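Local coordinates for beta-catenin homolog sys-1 (Caenorhabditis elegans, PDB 3C2G), which acts as a beta-catenin-type transcription coregulator in the Wnt signalling asymmetry pathway, binding the TCF factor POP-1 directly and activating or repressing target genes, at residues A[69-74]-A[128-133]; A[120-125]-A[138-143]; A[444-449]-A[462-467]. All blocks are in the same frame, centred on the assembly; numbering follows the deposited sequence.

Interaction 1 (A[69-74]-A[128-133]); sequences LPISYY and QKDPHM
S72 and H132 mark the closest approach of the two backbones, with S72 CA 6.2 Å from H132 CA, where the first turn of helix 71-90, with P70 at the N-cap position, faces the irregular loop 128-133. I71 contributes the largest share of the contact. Its chi1 of -67° sets CG2 anti to the backbone N, and this methyl meets two partners: I71 CG2 lies 3.8 Å from M133 CG, the two side chains crossing at about a right angle, and 3.8 Å from D130 OD2, whose side chain approaches from the opposite direction. That second meeting is apolar carbon against a carboxylate already engaged at home. D130 OD2 accepts from H132 N at 3.0 Å in an Asx turn, and from M133 N at 3.0 Å in an almost straight bond (178°). The two donors reach OD2 from opposite faces of the carboxylate plane, so one oxygen pins the loop just ahead of helix 134-150. At the outer margin the H132 ring turns one face to the backbone of S72, with S72 CA 4.2 Å above the ring plane and displaced toward the rim. M133, a selenomethionine, is the buried member of this otherwise superficial contact. M133 also packs on A75 and W78 farther along helix 71-90, while Y73 turns to helix 20-37, placing this helix start between helix 20-37 and the loop entering helix 134-150.

Interaction 2 (A[120-125]-A[138-143]); sequences CNLISL and NQVFQI
I123 has chi1 at 55°, which puts CG1 between its backbone N and carbonyl carbon and leaves CG2 anti to the carbonyl carbon; F141, with chi1 -76°, carries its ring across to that methyl. I123 CG2 stands 3.6 Å from the centroid of the F141 ring and 13° off the ring normal, a CH-pi contact over the centre of the face. The same methyl also touches V140, with I123 CG2 3.6 Å from V140 CG1, so it is held between an aromatic face and a valine branch. On the other branch, V140 CG2 lies 4.0 Å from L122 CB, the two side chains crossing at about a right angle. All four residues are buried. Within the helical repeat architecture of an armadillo domain, the last part of helix 115-122 and the residues that follow pack here against helix 134-150. Cutting the F141 side chain back to that of an alanine is likely to leave the I123 methyl without its aromatic face and open a gap beside A189 and I190, which the ring touches on helix 189-198. L122 packs on W78 of helix 71-90, and the carbonyl oxygen of I123 accepts a hydrogen bond from Y176 OH.

Interaction 3 (A[444-449]-A[462-467]); sequences MSCLSC and STILRS
L447 and I464 lie where the two backbones are nearest, L447 CA to I464 CA measuring 7.6 Å. Helix segments 444-448 and 462-467 run roughly antiparallel, with 143° between their N-to-C directions and a closest axis approach of 10.0 Å, a spacing at which side chains from both helices can pass alongside one another. I464 points its CB at the opposite segment and divides its contacts between two neighbouring residues. Its chi1 of -71° places CG1 anti to the carbonyl carbon and CG2 anti to the backbone N, so that CG1 leads to C446 and CG2 faces L447. The longer branch ends at C446, where I464 CD1 lies 3.6 Å from C446 CB; the methylene, rather than the sulfur, makes this closest touch. The shorter branch meets L447, with I464 CG2 3.8 Å from L447 CD1, and the two side chains slide past each other in opposite directions. L447 CD1 also approaches the next residue along, L465, at 4.2 Å from L465 CD2, so one leucine methyl is shared by two consecutive residues of the partner helix. Beyond this pair, I464 packs on L402 of helix 388-409, while L465 reaches I498 of helix 494-507 and L528 of helix 515-535. The contact therefore lies within the multi-helix packing of the armadillo domain. R461, just before S462 in helix 457-472, donates from NE to the carbonyl oxygen of C446 and from NH2 to that of C449. Across the two segments themselves the closest side-chain contacts are all carbon to carbon. Between them the contact thus rests on shape and burial, methyl and methylene groups fitted beside one another, while R461 supplies the polar tie beside it.

Interactions 1 and 2 are neighbours, their centres 13 Å apart, and their segments alternate along the chain. They touch through M133 against L122 and Q128 against F141. M133 and L122 both pack on W78, so both contacts border helix 71-90, and loop 128-133 of interaction 1 leads into helix 134-150 of interaction 2. Interaction 3 is remote, across the chain's centre, its nearest atoms about 46 Å from interaction 2. Chemistry follows location: interaction 1, at the surface, sets an isoleucine methyl against a carboxylate and a selenomethionine, with a histidine ring over a serine backbone. Interactions 2 and 3 are buried and apolar, but interaction 2 adds an aromatic face whereas interaction 3 uses aliphatic side chains and a cysteine.

Interaction 1 (A[69-74]-A[128-133])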
ATOM      1  N   LEU A  69     -51.217  -6.442   7.129  1.00 66.30           N
ATOM      2  CA  LEU A  69     -51.174  -4.983   7.195  1.00 63.83           C
ATOM      3  C   LEU A  69     -50.433  -4.393   5.998  1.00 62.26           C
ATOM      4  O   LEU A  69     -49.515  -5.030   5.470  1.00 62.06           O
ATOM      5  CB  LEU A  69     -50.493  -4.547   8.496  1.00 63.79           C
ATOM      6  CG  LEU A  69     -51.260  -4.778   9.805  1.00 63.46           C
ATOM      7  CD1 LEU A  69     -50.322  -4.858  11.008  1.00 62.02           C
ATOM      8  CD2 LEU A  69     -52.321  -3.702  10.005  1.00 62.41           C
ATOM      9  N   PRO A  70     -50.818  -3.170   5.568  1.00 60.62           N
ATOM     10  CA  PRO A  70     -50.127  -2.523   4.451  1.00 59.14           C
ATOM     11  C   PRO A  70     -48.694  -2.124   4.810  1.00 57.91           C
ATOM     12  O   PRO A  70     -48.379  -1.895   5.981  1.00 57.44           O
ATOM     13  CB  PRO A  70     -50.965  -1.270   4.199  1.00 59.07           C
ATOM     14  CG  PRO A  70     -51.588  -0.962   5.533  1.00 59.66           C
ATOM     15  CD  PRO A  70     -51.898  -2.318   6.105  1.00 60.57           C
ATOM     16  N   ILE A  71     -47.846  -2.047   3.788  1.00 56.60           N
ATOM     17  CA  ILE A  71     -46.452  -1.643   3.925  1.00 55.02           C
ATOM     18  C   ILE A  71     -46.361  -0.257   4.561  1.00 53.62           C
ATOM     19  O   ILE A  71     -45.450   0.009   5.350  1.00 53.22           O
ATOM     20  CB  ILE A  71     -45.745  -1.673   2.547  1.00 55.27           C
ATOM     21  CG1 ILE A  71     -45.630  -3.117   2.043  1.00 56.49           C
ATOM     22  CG2 ILE A  71     -44.368  -1.043   2.612  1.00 55.20           C
ATOM     23  CD1 ILE A  71     -45.722  -3.262   0.520  1.00 58.34           C
ATOM     24  N   SER A  72     -47.325   0.602   4.233  1.00 52.17           N
ATOM     25  CA  SER A  72     -47.397   1.969   4.769  1.00 51.09           C
ATOM     26  C   SER A  72     -47.376   1.937   6.285  1.00 49.20           C
ATOM     27  O   SER A  72     -46.726   2.763   6.928  1.00 48.73           O
ATOM     28  CB  SER A  72     -48.683   2.675   4.313  1.00 51.37           C
ATOM     29  OG  SER A  72     -49.305   1.985   3.238  1.00 53.70           O
ATOM     30  N   TYR A  73     -48.107   0.982   6.849  1.00 47.60           N
ATOM     31  CA  TYR A  73     -48.184   0.850   8.290  1.00 46.17           C
ATOM     32  C   TYR A  73     -46.819   0.477   8.871  1.00 44.98           C
ATOM     33  O   TYR A  73     -46.312   1.152   9.765  1.00 44.59           O
ATOM     34  CB  TYR A  73     -49.251  -0.175   8.716  1.00 45.98           C
ATOM     35  CG  TYR A  73     -49.127  -0.497  10.183  1.00 45.34           C
ATOM     36  CD1 TYR A  73     -49.638   0.372  11.147  1.00 44.81           C
ATOM     37  CD2 TYR A  73     -48.436  -1.631  10.608  1.00 45.12           C
ATOM     38  CE1 TYR A  73     -49.494   0.105  12.497  1.00 44.89           C
ATOM     39  CE2 TYR A  73     -48.282  -1.908  11.957  1.00 45.88           C
ATOM     40  CZ  TYR A  73     -48.818  -1.037  12.896  1.00 45.26           C
ATOM     41  OH  TYR A  73     -48.660  -1.307  14.229  1.00 44.52           O
ATOM     42  N   TYR A  74     -46.234  -0.595   8.351  1.00 44.10           N
ATOM     43  CA  TYR A  74     -44.966  -1.088   8.863  1.00 44.16           C
ATOM     44  C   TYR A  74     -43.828  -0.076   8.719  1.00 43.58           C
ATOM     45  O   TYR A  74     -43.002   0.055   9.624  1.00 44.17           O
ATOM     46  CB  TYR A  74     -44.592  -2.409   8.196  1.00 44.92           C
ATOM     47  CG  TYR A  74     -45.348  -3.617   8.695  1.00 45.41           C
ATOM     48  CD1 TYR A  74     -45.217  -4.060  10.017  1.00 45.27           C
ATOM     49  CD2 TYR A  74     -46.167  -4.347   7.834  1.00 46.99           C
ATOM     50  CE1 TYR A  74     -45.898  -5.195  10.474  1.00 44.63           C
ATOM     51  CE2 TYR A  74     -46.854  -5.486   8.276  1.00 47.26           C
ATOM     52  CZ  TYR A  74     -46.716  -5.901   9.599  1.00 46.77           C
ATOM     53  OH  TYR A  74     -47.397  -7.022  10.031  1.00 47.15           O
ATOM     54  N   GLN A 128     -35.195  -0.416  -1.616  1.00 56.55           N
ATOM     55  CA  GLN A 128     -34.735   0.918  -2.044  1.00 56.72           C
ATOM     56  C   GLN A 128     -35.591   1.537  -3.137  1.00 56.43           C
ATOM     57  O   GLN A 128     -35.430   2.710  -3.456  1.00 56.88           O
ATOM     58  CB  GLN A 128     -33.275   0.890  -2.517  1.00 56.86           C
ATOM     59  CG  GLN A 128     -32.259   0.491  -1.466  1.00 58.26           C
ATOM     60  CD  GLN A 128     -31.857   1.629  -0.560  1.00 61.11           C
ATOM     61  OE1 GLN A 128     -32.632   2.556  -0.304  1.00 61.71           O
ATOM     62  NE2 GLN A 128     -30.629   1.563  -0.059  1.00 62.89           N
ATOM     63  N   LYS A 129     -36.477   0.740  -3.721  1.00 56.37           N
ATOM     64  CA  LYS A 129     -37.388   1.214  -4.752  1.00 56.47           C
ATOM     65  C   LYS A 129     -38.820   1.333  -4.206  1.00 56.56           C
ATOM     66  O   LYS A 129     -39.766   1.628  -4.948  1.00 56.70           O
ATOM     67  CB  LYS A 129     -37.345   0.265  -5.958  1.00 56.69           C
ATOM     68  N   ASP A 130     -38.975   1.090  -2.907  1.00 56.09           N
ATOM     69  CA  ASP A 130     -40.261   1.243  -2.252  1.00 55.46           C
ATOM     70  C   ASP A 130     -40.363   2.624  -1.618  1.00 54.78           C
ATOM     71  O   ASP A 130     -39.489   3.014  -0.839  1.00 54.36           O
ATOM     72  CB  ASP A 130     -40.483   0.153  -1.203  1.00 55.86           C
ATOM     73  CG  ASP A 130     -41.887   0.174  -0.638  1.00 56.47           C
ATOM     74  OD1 ASP A 130     -42.723  -0.607  -1.132  1.00 58.62           O
ATOM     75  OD2 ASP A 130     -42.166   0.986   0.275  1.00 56.83           O
ATOM     76  N   PRO A 131     -41.449   3.356  -1.936  1.00 54.34           N
ATOM     77  CA  PRO A 131     -41.656   4.745  -1.507  1.00 53.78           C
ATOM     78  C   PRO A 131     -41.603   4.945   0.011  1.00 52.97           C
ATOM     79  O   PRO A 131     -41.121   5.980   0.480  1.00 53.03           O
ATOM     80  CB  PRO A 131     -43.061   5.072  -2.034  1.00 54.03           C
ATOM     81  CG  PRO A 131     -43.297   4.108  -3.138  1.00 54.41           C
ATOM     82  CD  PRO A 131     -42.580   2.858  -2.745  1.00 54.28           C
ATOM     83  N   HIS A 132     -42.085   3.967   0.772  1.00 51.95           N
ATOM     84  CA  HIS A 132     -42.101   4.096   2.228  1.00 51.07           C
ATOM     85  C   HIS A 132     -40.884   3.469   2.876  1.00 49.59           C
ATOM     86  O   HIS A 132     -40.230   4.087   3.712  1.00 49.16           O
ATOM     87  CB  HIS A 132     -43.389   3.519   2.808  1.00 51.22           C
ATOM     88  CG  HIS A 132     -44.619   4.060   2.163  1.00 52.99           C
ATOM     89  ND1 HIS A 132     -45.364   3.332   1.258  1.00 54.80           N
ATOM     90  CD2 HIS A 132     -45.216   5.271   2.260  1.00 52.20           C
ATOM     91  CE1 HIS A 132     -46.380   4.067   0.840  1.00 54.53           C
ATOM     92  NE2 HIS A 132     -46.314   5.246   1.435  1.00 54.27           N
HETATM   93  N   MSE A 133     -40.575   2.247   2.466  1.00 48.87           N
HETATM   94  CA  MSE A 133     -39.495   1.478   3.074  1.00 48.69           C
HETATM   95  C   MSE A 133     -38.068   2.010   2.862  1.00 46.72           C
HETATM   96  O   MSE A 133     -37.198   1.765   3.696  1.00 46.01           O
HETATM   97  CB  MSE A 133     -39.603   0.019   2.651  1.00 49.87           C
HETATM   98  CG  MSE A 133     -40.699  -0.727   3.396  1.00 56.89           C
HETATM   99 SE   MSE A 133     -40.339  -0.834   5.323  1.00 70.98          SE
HETATM  100  CE  MSE A 133     -38.750  -1.969   5.214  1.00 69.03           C
TER

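Interaction 2 (A[120-125]-A[138-143])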
ATOM      1  N   CYS A 120     -31.045  -6.671   8.995  1.00 44.32           N
ATOM      2  CA  CYS A 120     -30.428  -6.885   7.714  1.00 44.54           C
ATOM      3  C   CYS A 120     -31.470  -6.960   6.587  1.00 44.03           C
ATOM      4  O   CYS A 120     -31.195  -6.568   5.450  1.00 44.24           O
ATOM      5  CB  CYS A 120     -29.534  -8.121   7.775  1.00 45.01           C
ATOM      6  SG  CYS A 120     -29.647  -9.183   6.349  1.00 47.74           S
ATOM      7  N   ASN A 121     -32.671  -7.426   6.907  1.00 43.01           N
ATOM      8  CA  ASN A 121     -33.749  -7.425   5.929  1.00 42.53           C
ATOM      9  C   ASN A 121     -34.209  -6.035   5.498  1.00 41.45           C
ATOM     10  O   ASN A 121     -34.638  -5.848   4.369  1.00 40.79           O
ATOM     11  CB  ASN A 121     -34.944  -8.223   6.413  1.00 42.70           C
ATOM     12  CG  ASN A 121     -35.710  -8.833   5.268  1.00 46.60           C
ATOM     13  OD1 ASN A 121     -36.642  -8.225   4.719  1.00 48.43           O
ATOM     14  ND2 ASN A 121     -35.284 -10.026   4.854  1.00 50.53           N
ATOM     15  N   LEU A 122     -34.110  -5.065   6.396  1.00 40.61           N
ATOM     16  CA  LEU A 122     -34.509  -3.698   6.096  1.00 40.11           C
ATOM     17  C   LEU A 122     -33.565  -2.956   5.121  1.00 40.58           C
ATOM     18  O   LEU A 122     -33.949  -1.924   4.569  1.00 40.10           O
ATOM     19  CB  LEU A 122     -34.663  -2.902   7.389  1.00 39.84           C
ATOM     20  CG  LEU A 122     -35.797  -3.342   8.321  1.00 39.80           C
ATOM     21  CD1 LEU A 122     -35.413  -3.161   9.783  1.00 40.75           C
ATOM     22  CD2 LEU A 122     -37.055  -2.598   8.020  1.00 39.61           C
ATOM     23  N   ILE A 123     -32.346  -3.464   4.918  1.00 40.39           N
ATOM     24  CA  ILE A 123     -31.442  -2.875   3.916  1.00 40.39           C
ATOM     25  C   ILE A 123     -31.367  -3.690   2.628  1.00 41.12           C
ATOM     26  O   ILE A 123     -30.486  -3.478   1.803  1.00 41.49           O
ATOM     27  CB  ILE A 123     -30.019  -2.617   4.451  1.00 40.11           C
ATOM     28  CG1 ILE A 123     -29.411  -3.900   5.029  1.00 38.25           C
ATOM     29  CG2 ILE A 123     -30.030  -1.449   5.435  1.00 39.49           C
ATOM     30  CD1 ILE A 123     -27.953  -3.769   5.376  1.00 37.39           C
ATOM     31  N   SER A 124     -32.295  -4.622   2.462  1.00 41.87           N
ATOM     32  CA  SER A 124     -32.455  -5.297   1.191  1.00 43.12           C
ATOM     33  C   SER A 124     -32.632  -4.275   0.069  1.00 44.00           C
ATOM     34  O   SER A 124     -33.379  -3.304   0.207  1.00 43.64           O
ATOM     35  CB  SER A 124     -33.649  -6.240   1.231  1.00 42.96           C
ATOM     36  OG  SER A 124     -33.738  -6.968   0.028  1.00 45.24           O
ATOM     37  N   LEU A 125     -31.923  -4.512  -1.032  1.00 45.64           N
ATOM     38  CA  LEU A 125     -31.870  -3.599  -2.172  1.00 46.97           C
ATOM     39  C   LEU A 125     -33.251  -3.282  -2.732  1.00 48.44           C
ATOM     40  O   LEU A 125     -33.553  -2.125  -3.013  1.00 47.98           O
ATOM     41  CB  LEU A 125     -30.963  -4.171  -3.271  1.00 46.34           C
ATOM     42  CG  LEU A 125     -31.059  -3.566  -4.672  1.00 46.47           C
ATOM     43  CD1 LEU A 125     -30.307  -2.243  -4.767  1.00 45.47           C
ATOM     44  CD2 LEU A 125     -30.556  -4.550  -5.704  1.00 48.10           C
ATOM     45  N   ASN A 138     -32.532   3.675   4.903  1.00 37.42           N
ATOM     46  CA  ASN A 138     -31.537   4.727   5.077  1.00 38.90           C
ATOM     47  C   ASN A 138     -31.172   4.899   6.534  1.00 37.90           C
ATOM     48  O   ASN A 138     -30.041   5.225   6.876  1.00 38.75           O
ATOM     49  CB  ASN A 138     -32.017   6.057   4.486  1.00 40.20           C
ATOM     50  CG  ASN A 138     -31.024   7.188   4.719  1.00 45.39           C
ATOM     51  OD1 ASN A 138     -31.330   8.172   5.412  1.00 47.19           O
ATOM     52  ND2 ASN A 138     -29.803   7.038   4.168  1.00 48.28           N
ATOM     53  N   GLN A 139     -32.142   4.647   7.393  1.00 37.43           N
ATOM     54  CA  GLN A 139     -31.948   4.751   8.821  1.00 36.50           C
ATOM     55  C   GLN A 139     -31.115   3.603   9.389  1.00 34.77           C
ATOM     56  O   GLN A 139     -30.298   3.810  10.280  1.00 34.26           O
ATOM     57  CB  GLN A 139     -33.305   4.803   9.501  1.00 37.90           C
ATOM     58  CG  GLN A 139     -33.276   5.630  10.743  1.00 42.64           C
ATOM     59  CD  GLN A 139     -34.576   6.312  10.993  1.00 46.67           C
ATOM     60  OE1 GLN A 139     -35.655   5.699  10.894  1.00 44.93           O
ATOM     61  NE2 GLN A 139     -34.499   7.597  11.340  1.00 49.03           N
ATOM     62  N   VAL A 140     -31.319   2.398   8.873  1.00 32.87           N
ATOM     63  CA  VAL A 140     -30.514   1.263   9.285  1.00 32.34           C
ATOM     64  C   VAL A 140     -29.036   1.403   8.852  1.00 32.84           C
ATOM     65  O   VAL A 140     -28.129   1.035   9.607  1.00 31.68           O
ATOM     66  CB  VAL A 140     -31.128  -0.050   8.785  1.00 32.59           C
ATOM     67  CG1 VAL A 140     -30.192  -1.227   9.050  1.00 30.90           C
ATOM     68  CG2 VAL A 140     -32.495  -0.280   9.453  1.00 32.01           C
ATOM     69  N   PHE A 141     -28.800   1.956   7.658  1.00 32.69           N
ATOM     70  CA  PHE A 141     -27.428   2.284   7.232  1.00 32.55           C
ATOM     71  C   PHE A 141     -26.765   3.283   8.167  1.00 33.20           C
ATOM     72  O   PHE A 141     -25.582   3.157   8.447  1.00 33.19           O
ATOM     73  CB  PHE A 141     -27.363   2.787   5.778  1.00 31.20           C
ATOM     74  CG  PHE A 141     -27.496   1.692   4.755  1.00 28.87           C
ATOM     75  CD1 PHE A 141     -26.572   0.653   4.702  1.00 27.80           C
ATOM     76  CD2 PHE A 141     -28.535   1.702   3.844  1.00 26.61           C
ATOM     77  CE1 PHE A 141     -26.685  -0.355   3.760  1.00 26.50           C
ATOM     78  CE2 PHE A 141     -28.663   0.702   2.912  1.00 26.42           C
ATOM     79  CZ  PHE A 141     -27.731  -0.336   2.865  1.00 27.99           C
ATOM     80  N   GLN A 142     -27.518   4.266   8.656  1.00 34.13           N
ATOM     81  CA  GLN A 142     -26.969   5.201   9.652  1.00 35.68           C
ATOM     82  C   GLN A 142     -26.644   4.542  11.005  1.00 35.71           C
ATOM     83  O   GLN A 142     -25.715   4.963  11.696  1.00 36.66           O
ATOM     84  CB  GLN A 142     -27.915   6.370   9.873  1.00 36.35           C
ATOM     85  CG  GLN A 142     -27.791   7.486   8.857  1.00 40.81           C
ATOM     86  CD  GLN A 142     -28.978   8.421   8.918  1.00 47.03           C
ATOM     87  OE1 GLN A 142     -28.975   9.402   9.671  1.00 49.70           O
ATOM     88  NE2 GLN A 142     -30.023   8.103   8.152  1.00 49.05           N
ATOM     89  N   ILE A 143     -27.414   3.519  11.375  1.00 34.69           N
ATOM     90  CA  ILE A 143     -27.215   2.806  12.630  1.00 34.07           C
ATOM     91  C   ILE A 143     -25.918   1.989  12.573  1.00 34.50           C
ATOM     92  O   ILE A 143     -25.124   2.014  13.514  1.00 34.54           O
ATOM     93  CB  ILE A 143     -28.446   1.908  12.956  1.00 34.02           C
ATOM     94  CG1 ILE A 143     -29.618   2.767  13.454  1.00 32.27           C
ATOM     95  CG2 ILE A 143     -28.097   0.813  13.952  1.00 31.92           C
ATOM     96  CD1 ILE A 143     -30.995   2.104  13.265  1.00 28.28           C
TER

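Interaction 3 (A[444-449]-A[462-467])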
HETATM    1  N   MSE A 444      25.503  11.727  -6.048  1.00 40.74           N
HETATM    2  CA  MSE A 444      26.581  11.594  -5.078  1.00 44.45           C
HETATM    3  C   MSE A 444      26.273  12.361  -3.807  1.00 41.69           C
HETATM    4  O   MSE A 444      26.729  11.995  -2.739  1.00 41.81           O
HETATM    5  CB  MSE A 444      27.987  11.871  -5.661  1.00 43.48           C
HETATM    6  CG  MSE A 444      28.245  13.250  -6.242  1.00 48.95           C
HETATM    7 SE   MSE A 444      30.028  13.418  -7.139  1.00 54.91          SE
HETATM    8  CE  MSE A 444      29.943  11.903  -8.370  1.00 54.12           C
ATOM      9  N   SER A 445      25.455  13.399  -3.906  1.00 40.99           N
ATOM     10  CA  SER A 445      25.063  14.115  -2.698  1.00 40.60           C
ATOM     11  C   SER A 445      24.034  13.367  -1.817  1.00 39.20           C
ATOM     12  O   SER A 445      24.065  13.520  -0.609  1.00 39.62           O
ATOM     13  CB  SER A 445      24.658  15.562  -3.006  1.00 40.51           C
ATOM     14  OG  SER A 445      23.307  15.653  -3.410  1.00 45.81           O
ATOM     15  N   CYS A 446      23.160  12.545  -2.403  1.00 38.06           N
ATOM     16  CA  CYS A 446      22.302  11.628  -1.618  1.00 38.34           C
ATOM     17  C   CYS A 446      23.120  10.632  -0.811  1.00 38.29           C
ATOM     18  O   CYS A 446      22.671  10.101   0.220  1.00 38.78           O
ATOM     19  CB  CYS A 446      21.401  10.793  -2.519  1.00 37.71           C
ATOM     20  SG  CYS A 446      20.203  11.673  -3.494  1.00 40.00           S
ATOM     21  N   LEU A 447      24.308  10.355  -1.317  1.00 37.47           N
ATOM     22  CA  LEU A 447      25.160   9.311  -0.802  1.00 37.01           C
ATOM     23  C   LEU A 447      25.829   9.789   0.466  1.00 37.20           C
ATOM     24  O   LEU A 447      26.141   8.985   1.351  1.00 37.20           O
ATOM     25  CB  LEU A 447      26.213   9.002  -1.859  1.00 36.73           C
ATOM     26  CG  LEU A 447      26.594   7.577  -2.217  1.00 36.64           C
ATOM     27  CD1 LEU A 447      25.408   6.614  -2.210  1.00 35.07           C
ATOM     28  CD2 LEU A 447      27.266   7.608  -3.570  1.00 35.34           C
ATOM     29  N   SER A 448      26.029  11.103   0.560  1.00 37.59           N
ATOM     30  CA  SER A 448      26.833  11.683   1.640  1.00 38.54           C
ATOM     31  C   SER A 448      26.182  12.797   2.482  1.00 39.55           C
ATOM     32  O   SER A 448      26.813  13.295   3.406  1.00 39.14           O
ATOM     33  CB  SER A 448      28.157  12.194   1.070  1.00 37.40           C
ATOM     34  OG  SER A 448      27.959  13.424   0.394  1.00 37.43           O
ATOM     35  N   CYS A 449      24.952  13.208   2.171  1.00 41.52           N
ATOM     36  CA  CYS A 449      24.306  14.279   2.960  1.00 44.44           C
ATOM     37  C   CYS A 449      24.146  13.901   4.445  1.00 44.99           C
ATOM     38  O   CYS A 449      23.995  12.728   4.786  1.00 45.13           O
ATOM     39  CB  CYS A 449      22.981  14.751   2.334  1.00 44.49           C
ATOM     40  SG  CYS A 449      21.787  13.448   1.869  1.00 50.77           S
ATOM     41  N   SER A 462      22.110   2.167  -0.857  1.00 31.38           N
ATOM     42  CA  SER A 462      22.449   0.864  -1.367  1.00 30.97           C
ATOM     43  C   SER A 462      22.124   0.774  -2.862  1.00 30.78           C
ATOM     44  O   SER A 462      22.919   0.242  -3.638  1.00 31.36           O
ATOM     45  CB  SER A 462      21.690  -0.199  -0.582  1.00 30.81           C
ATOM     46  OG  SER A 462      22.104  -1.490  -0.960  1.00 31.30           O
ATOM     47  N   THR A 463      20.968   1.314  -3.254  1.00 29.88           N
ATOM     48  CA  THR A 463      20.482   1.258  -4.643  1.00 28.84           C
ATOM     49  C   THR A 463      21.324   2.143  -5.562  1.00 28.68           C
ATOM     50  O   THR A 463      21.554   1.812  -6.720  1.00 28.36           O
ATOM     51  CB  THR A 463      18.988   1.682  -4.726  1.00 28.68           C
ATOM     52  OG1 THR A 463      18.210   0.830  -3.882  1.00 29.43           O
ATOM     53  CG2 THR A 463      18.444   1.582  -6.144  1.00 27.22           C
ATOM     54  N   ILE A 464      21.786   3.269  -5.036  1.00 28.90           N
ATOM     55  CA  ILE A 464      22.638   4.168  -5.799  1.00 29.02           C
ATOM     56  C   ILE A 464      23.970   3.494  -6.149  1.00 30.15           C
ATOM     57  O   ILE A 464      24.446   3.615  -7.283  1.00 30.28           O
ATOM     58  CB  ILE A 464      22.896   5.471  -5.046  1.00 28.76           C
ATOM     59  CG1 ILE A 464      21.621   6.318  -5.008  1.00 27.54           C
ATOM     60  CG2 ILE A 464      24.037   6.250  -5.701  1.00 28.01           C
ATOM     61  CD1 ILE A 464      21.705   7.504  -4.069  1.00 25.68           C
ATOM     62  N   LEU A 465      24.559   2.782  -5.188  1.00 29.92           N
ATOM     63  CA  LEU A 465      25.828   2.115  -5.431  1.00 30.45           C
ATOM     64  C   LEU A 465      25.646   1.133  -6.572  1.00 31.21           C
ATOM     65  O   LEU A 465      26.502   1.027  -7.463  1.00 31.23           O
ATOM     66  CB  LEU A 465      26.348   1.398  -4.183  1.00 29.28           C
ATOM     67  CG  LEU A 465      26.688   2.275  -2.987  1.00 29.31           C
ATOM     68  CD1 LEU A 465      27.116   1.406  -1.800  1.00 29.50           C
ATOM     69  CD2 LEU A 465      27.760   3.308  -3.329  1.00 30.37           C
ATOM     70  N   ARG A 466      24.515   0.436  -6.544  1.00 31.64           N
ATOM     71  CA  ARG A 466      24.192  -0.543  -7.566  1.00 32.76           C
ATOM     72  C   ARG A 466      24.079   0.123  -8.946  1.00 31.92           C
ATOM     73  O   ARG A 466      24.603  -0.388  -9.935  1.00 32.57           O
ATOM     74  CB  ARG A 466      22.902  -1.275  -7.204  1.00 33.01           C
ATOM     75  CG  ARG A 466      22.994  -2.772  -7.378  1.00 37.39           C
ATOM     76  CD  ARG A 466      22.550  -3.205  -8.732  1.00 42.71           C
ATOM     77  NE  ARG A 466      23.219  -4.435  -9.149  1.00 48.51           N
ATOM     78  CZ  ARG A 466      22.587  -5.570  -9.413  1.00 50.27           C
ATOM     79  NH1 ARG A 466      21.262  -5.628  -9.287  1.00 52.61           N
ATOM     80  NH2 ARG A 466      23.273  -6.635  -9.810  1.00 47.81           N
ATOM     81  N   SER A 467      23.404   1.263  -9.003  1.00 30.64           N
ATOM     82  CA  SER A 467      23.289   2.013 -10.244  1.00 30.55           C
ATOM     83  C   SER A 467      24.654   2.334 -10.866  1.00 30.03           C
ATOM     84  O   SER A 467      24.830   2.166 -12.066  1.00 30.09           O
ATOM     85  CB  SER A 467      22.475   3.293 -10.029  1.00 29.97           C
ATOM     86  OG  SER A 467      21.098   2.974  -9.980  1.00 31.09           O
TER